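PDB 3AQT: bacterial regulatory proteins, tetR family from Corynebacterium glutamicum, which probably binds DNA as a TetR-type transcriptional repressor and takes up resorcinol as its inducer in a ligand pocket. Local coordinates for residues K43-S54 and A76-F87. Sequence-based numbering, arbitrary orientation.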
loop_
_atom_site.group_PDB
_atom_site.type_symbol
_atom_site.label_atom_id
_atom_site.label_comp_id
_atom_site.label_asym_id
_atom_site.label_seq_id
_atom_site.Cartn_x
_atom_site.Cartn_y
_atom_site.Cartn_z
ATOM N N LYS B 43 -32.493 -12.699 13.853
ATOM C CA LYS B 43 -31.625 -13.741 14.391
ATOM C C LYS B 43 -30.264 -13.651 13.715
ATOM O O LYS B 43 -29.224 -13.755 14.365
ATOM C CB LYS B 43 -32.249 -15.113 14.127
ATOM C CG LYS B 43 -31.331 -16.303 14.364
ATOM C CD LYS B 43 -32.021 -17.593 13.935
ATOM C CE LYS B 43 -31.126 -18.809 14.112
ATOM N NZ LYS B 43 -31.809 -20.054 13.656
ATOM N N ARG B 44 -30.285 -13.462 12.401
ATOM C CA ARG B 44 -29.065 -13.338 11.618
ATOM C C ARG B 44 -28.296 -12.085 12.045
ATOM O O ARG B 44 -27.068 -12.096 12.139
ATOM C CB ARG B 44 -29.416 -13.256 10.129
ATOM C CG ARG B 44 -28.234 -12.972 9.216
ATOM C CD ARG B 44 -28.698 -12.600 7.815
ATOM N NE ARG B 44 -27.617 -12.022 7.017
ATOM C CZ ARG B 44 -26.597 -12.708 6.509
ATOM N NH1 ARG B 44 -26.504 -14.016 6.707
ATOM N NH2 ARG B 44 -25.662 -12.083 5.806
ATOM N N GLU B 45 -29.031 -11.010 12.310
ATOM C CA GLU B 45 -28.433 -9.752 12.728
ATOM C C GLU B 45 -27.628 -9.879 14.014
ATOM O O GLU B 45 -26.473 -9.450 14.069
ATOM C CB GLU B 45 -29.519 -8.687 12.896
ATOM C CG GLU B 45 -29.848 -7.931 11.611
ATOM C CD GLU B 45 -31.175 -7.191 11.688
ATOM O OE1 GLU B 45 -31.481 -6.618 12.758
ATOM O OE2 GLU B 45 -31.908 -7.174 10.673
ATOM N N GLN B 46 -28.223 -10.465 15.047
ATOM C CA GLN B 46 -27.508 -10.615 16.307
ATOM C C GLN B 46 -26.416 -11.685 16.252
ATOM O O GLN B 46 -25.437 -11.608 16.989
ATOM C CB GLN B 46 -28.477 -10.907 17.457
ATOM C CG GLN B 46 -29.369 -12.110 17.237
ATOM C CD GLN B 46 -30.000 -12.599 18.531
ATOM O OE1 GLN B 46 -30.508 -11.801 19.337
ATOM N NE2 GLN B 46 -29.976 -13.915 18.738
ATOM N N THR B 47 -26.581 -12.678 15.383
ATOM C CA THR B 47 -25.577 -13.728 15.252
ATOM C C THR B 47 -24.318 -13.143 14.623
ATOM O O THR B 47 -23.209 -13.442 15.072
ATOM C CB THR B 47 -26.087 -14.912 14.397
ATOM O OG1 THR B 47 -27.251 -15.476 15.013
ATOM C CG2 THR B 47 -25.023 -15.994 14.298
ATOM N N ARG B 48 -24.480 -12.314 13.588
ATOM C CA ARG B 48 -23.315 -11.685 12.960
ATOM C C ARG B 48 -22.602 -10.884 14.038
ATOM O O ARG B 48 -21.381 -10.958 14.178
ATOM C CB ARG B 48 -23.707 -10.743 11.809
ATOM C CG ARG B 48 -24.148 -11.450 10.533
ATOM C CD ARG B 48 -24.523 -10.488 9.405
ATOM N NE ARG B 48 -23.385 -10.090 8.571
ATOM C CZ ARG B 48 -22.599 -9.036 8.795
ATOM N NH1 ARG B 48 -22.811 -8.241 9.842
ATOM N NH2 ARG B 48 -21.594 -8.773 7.965
ATOM N N ALA B 49 -23.374 -10.130 14.810
ATOM C CA ALA B 49 -22.825 -9.320 15.879
ATOM C C ALA B 49 -22.050 -10.176 16.877
ATOM O O ALA B 49 -20.940 -9.814 17.293
ATOM C CB ALA B 49 -23.944 -8.573 16.581
ATOM N N ARG B 50 -22.629 -11.316 17.253
ATOM C CA ARG B 50 -21.988 -12.219 18.203
ATOM C C ARG B 50 -20.741 -12.865 17.634
ATOM O O ARG B 50 -19.773 -13.110 18.362
ATOM C CB ARG B 50 -22.970 -13.294 18.654
ATOM C CG ARG B 50 -24.095 -12.748 19.489
ATOM C CD ARG B 50 -25.113 -13.812 19.809
ATOM N NE ARG B 50 -26.278 -13.238 20.469
ATOM C CZ ARG B 50 -27.336 -13.939 20.865
ATOM N NH1 ARG B 50 -27.374 -15.252 20.666
ATOM N NH2 ARG B 50 -28.352 -13.331 21.467
ATOM N N LEU B 51 -20.767 -13.152 16.338
ATOM C CA LEU B 51 -19.615 -13.744 15.670
ATOM C C LEU B 51 -18.481 -12.731 15.651
ATOM O O LEU B 51 -17.326 -13.072 15.920
ATOM C CB LEU B 51 -19.978 -14.167 14.242
ATOM C CG LEU B 51 -20.820 -15.445 14.167
ATOM C CD1 LEU B 51 -21.265 -15.699 12.750
ATOM C CD2 LEU B 51 -19.997 -16.620 14.687
ATOM N N ILE B 52 -18.817 -11.480 15.352
ATOM C CA ILE B 52 -17.823 -10.415 15.315
ATOM C C ILE B 52 -17.159 -10.296 16.687
ATOM O O ILE B 52 -15.933 -10.226 16.794
ATOM C CB ILE B 52 -18.471 -9.066 14.924
ATOM C CG1 ILE B 52 -18.926 -9.124 13.465
ATOM C CG2 ILE B 52 -17.489 -7.927 15.114
ATOM C CD1 ILE B 52 -17.907 -9.558 12.427
ATOM N N THR B 53 -17.980 -10.285 17.735
ATOM C CA THR B 53 -17.489 -10.183 19.108
ATOM C C THR B 53 -16.619 -11.386 19.447
ATOM O O THR B 53 -15.566 -11.250 20.080
ATOM C CB THR B 53 -18.671 -10.115 20.119
ATOM O OG1 THR B 53 -19.457 -8.947 19.853
ATOM C CG2 THR B 53 -18.161 -10.055 21.560
ATOM N N SER B 54 -17.058 -12.565 19.024
ATOM C CA SER B 54 -16.303 -13.785 19.295
ATOM C C SER B 54 -14.934 -13.724 18.627
ATOM O O SER B 54 -13.898 -13.924 19.275
ATOM C CB SER B 54 -17.073 -15.009 18.789
ATOM O OG SER B 54 -16.353 -16.196 19.078
ATOM N N ALA B 76 -19.548 -17.884 19.921
ATOM C CA ALA B 76 -20.816 -17.216 19.670
ATOM C C ALA B 76 -21.975 -18.143 20.010
ATOM O O ALA B 76 -23.144 -17.760 19.910
ATOM C CB ALA B 76 -20.900 -16.801 18.222
ATOM N N ASN B 77 -21.638 -19.372 20.397
ATOM C CA ASN B 77 -22.627 -20.372 20.767
ATOM C C ASN B 77 -23.541 -20.825 19.619
ATOM O O ASN B 77 -24.764 -20.726 19.720
ATOM C CB ASN B 77 -23.468 -19.842 21.932
ATOM C CG ASN B 77 -24.388 -20.890 22.516
ATOM O OD1 ASN B 77 -23.954 -21.988 22.852
ATOM N ND2 ASN B 77 -25.667 -20.551 22.649
ATOM N N ILE B 78 -22.944 -21.307 18.528
ATOM C CA ILE B 78 -23.702 -21.824 17.383
ATOM C C ILE B 78 -22.946 -22.999 16.745
ATOM O O ILE B 78 -21.745 -23.175 16.978
ATOM C CB ILE B 78 -23.960 -20.748 16.280
ATOM C CG1 ILE B 78 -22.646 -20.342 15.609
ATOM C CG2 ILE B 78 -24.640 -19.533 16.881
ATOM C CD1 ILE B 78 -22.802 -19.594 14.286
ATOM N N GLY B 79 -23.650 -23.807 15.949
ATOM C CA GLY B 79 -23.011 -24.941 15.298
ATOM C C GLY B 79 -21.974 -24.485 14.289
ATOM O O GLY B 79 -22.223 -23.552 13.522
ATOM N N THR B 80 -20.813 -25.135 14.274
ATOM C CA THR B 80 -19.742 -24.754 13.348
ATOM C C THR B 80 -20.164 -24.786 11.885
ATOM O O THR B 80 -19.792 -23.905 11.097
ATOM C CB THR B 80 -18.507 -25.662 13.501
ATOM O OG1 THR B 80 -17.932 -25.478 14.802
ATOM C CG2 THR B 80 -17.470 -25.326 12.436
ATOM N N GLY B 81 -20.938 -25.803 11.519
ATOM C CA GLY B 81 -21.379 -25.918 10.144
ATOM C C GLY B 81 -22.386 -24.860 9.739
ATOM O O GLY B 81 -22.854 -24.863 8.603
ATOM N N THR B 82 -22.719 -23.946 10.644
ATOM C CA THR B 82 -23.702 -22.918 10.326
ATOM C C THR B 82 -23.116 -21.526 10.108
ATOM O O THR B 82 -23.843 -20.583 9.802
ATOM C CB THR B 82 -24.785 -22.836 11.428
ATOM O OG1 THR B 82 -24.201 -22.362 12.649
ATOM C CG2 THR B 82 -25.388 -24.206 11.676
ATOM N N PHE B 83 -21.801 -21.402 10.247
ATOM C CA PHE B 83 -21.136 -20.113 10.077
ATOM C C PHE B 83 -21.474 -19.409 8.771
ATOM O O PHE B 83 -21.890 -18.249 8.769
ATOM C CB PHE B 83 -19.620 -20.279 10.156
ATOM C CG PHE B 83 -18.861 -18.993 9.974
ATOM C CD1 PHE B 83 -18.683 -18.114 11.041
ATOM C CD2 PHE B 83 -18.336 -18.651 8.732
ATOM C CE1 PHE B 83 -17.990 -16.913 10.872
ATOM C CE2 PHE B 83 -17.643 -17.454 8.553
ATOM C CZ PHE B 83 -17.470 -16.583 9.625
ATOM N N TYR B 84 -21.291 -20.113 7.659
ATOM C CA TYR B 84 -21.547 -19.553 6.339
ATOM C C TYR B 84 -23.001 -19.197 6.071
ATOM O O TYR B 84 -23.407 -18.986 4.929
ATOM C CB TYR B 84 -20.987 -20.497 5.274
ATOM C CG TYR B 84 -19.490 -20.616 5.412
ATOM C CD1 TYR B 84 -18.660 -19.559 5.053
ATOM C CD2 TYR B 84 -18.909 -21.736 6.000
ATOM C CE1 TYR B 84 -17.289 -19.606 5.281
ATOM C CE2 TYR B 84 -17.537 -21.798 6.234
ATOM C CZ TYR B 84 -16.730 -20.728 5.874
ATOM O OH TYR B 84 -15.373 -20.762 6.119
ATOM N N ASN B 85 -23.785 -19.119 7.138
ATOM C CA ASN B 85 -25.178 -18.725 7.020
ATOM C C ASN B 85 -25.251 -17.246 7.376
ATOM O O ASN B 85 -26.289 -16.609 7.205
ATOM C CB ASN B 85 -26.045 -19.513 7.996
ATOM C CG ASN B 85 -26.678 -20.733 7.366
ATOM O OD1 ASN B 85 -27.306 -21.535 8.053
ATOM N ND2 ASN B 85 -26.529 -20.878 6.052
ATOM N N TYR B 86 -24.137 -16.705 7.865
ATOM C CA TYR B 86 -24.080 -15.309 8.287
ATOM C C TYR B 86 -22.985 -14.504 7.598
ATOM O O TYR B 86 -23.058 -13.280 7.531
ATOM C CB TYR B 86 -23.890 -15.264 9.799
ATOM C CG TYR B 86 -24.867 -16.151 10.531
ATOM C CD1 TYR B 86 -26.199 -15.764 10.706
ATOM C CD2 TYR B 86 -24.467 -17.388 11.033
ATOM C CE1 TYR B 86 -27.105 -16.590 11.368
ATOM C CE2 TYR B 86 -25.364 -18.222 11.693
ATOM C CZ TYR B 86 -26.678 -17.819 11.859
ATOM O OH TYR B 86 -27.559 -18.644 12.524
ATOM N N PHE B 87 -21.963 -15.198 7.106
ATOM C CA PHE B 87 -20.857 -14.574 6.381
ATOM C C PHE B 87 -20.527 -15.468 5.183
ATOM O O PHE B 87 -20.502 -16.695 5.303
ATOM C CB PHE B 87 -19.627 -14.445 7.278
ATOM C CG PHE B 87 -19.741 -13.369 8.320
ATOM C CD1 PHE B 87 -19.420 -12.049 8.014
ATOM C CD2 PHE B 87 -20.195 -13.669 9.604
ATOM C CE1 PHE B 87 -19.548 -11.046 8.967
ATOM C CE2 PHE B 87 -20.327 -12.674 10.559
ATOM C CZ PHE B 87 -20.004 -11.358 10.240
HETATM O O HOH W 1 -25.708 -17.196 19.316
#
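With chi1 at -60°, Thr-47 turns CG2 trans to its own backbone N and onto Tyr-86, whose CG stands anti to its carbonyl carbon, bringing the ring alongside helix 41-62. The methyl sits 3.3 Å from the ring centroid and 8° off its normal, a CH-pi contact over the face, while Arg-44 CG meets the ring edge. Thr-47 OG1 donates to Lys-43 O at 2.7 Å from above the carbonyl plane, opposite the face used by Thr-47 N, which restrains chi1 and so holds CG2 toward the ring. Arg-48, bent at chi3, sets its guanidinium over the rim of one face of the Phe-87 ring, Arg-48 NH2 to Phe-87 CE1 3.2 Å, the planes 34° apart, and Arg-48 NE donates a weak hydrogen bond to Tyr-86 O, 3.4 Å. This is the helical DNA-binding domain of the TetR family: residues 76-87 lie in its predicted helix-turn-helix and pack against helix 41-62. Leu-51 is wedged between both ends of that segment: CD2 lies 3.7 Å from Ala-76 CB, and CD1 reaches the in-plane edge of Phe-87 at CE2, 3.9 Å away, and also touches Phe-83. Ile-52 CD1 approaches Phe-87 CZ to 3.5 Å, and the Ile-52 side chain also touches Leu-93 of helix 90-111. A water accepts from Arg-50 NH1 and donates to Ala-76 O.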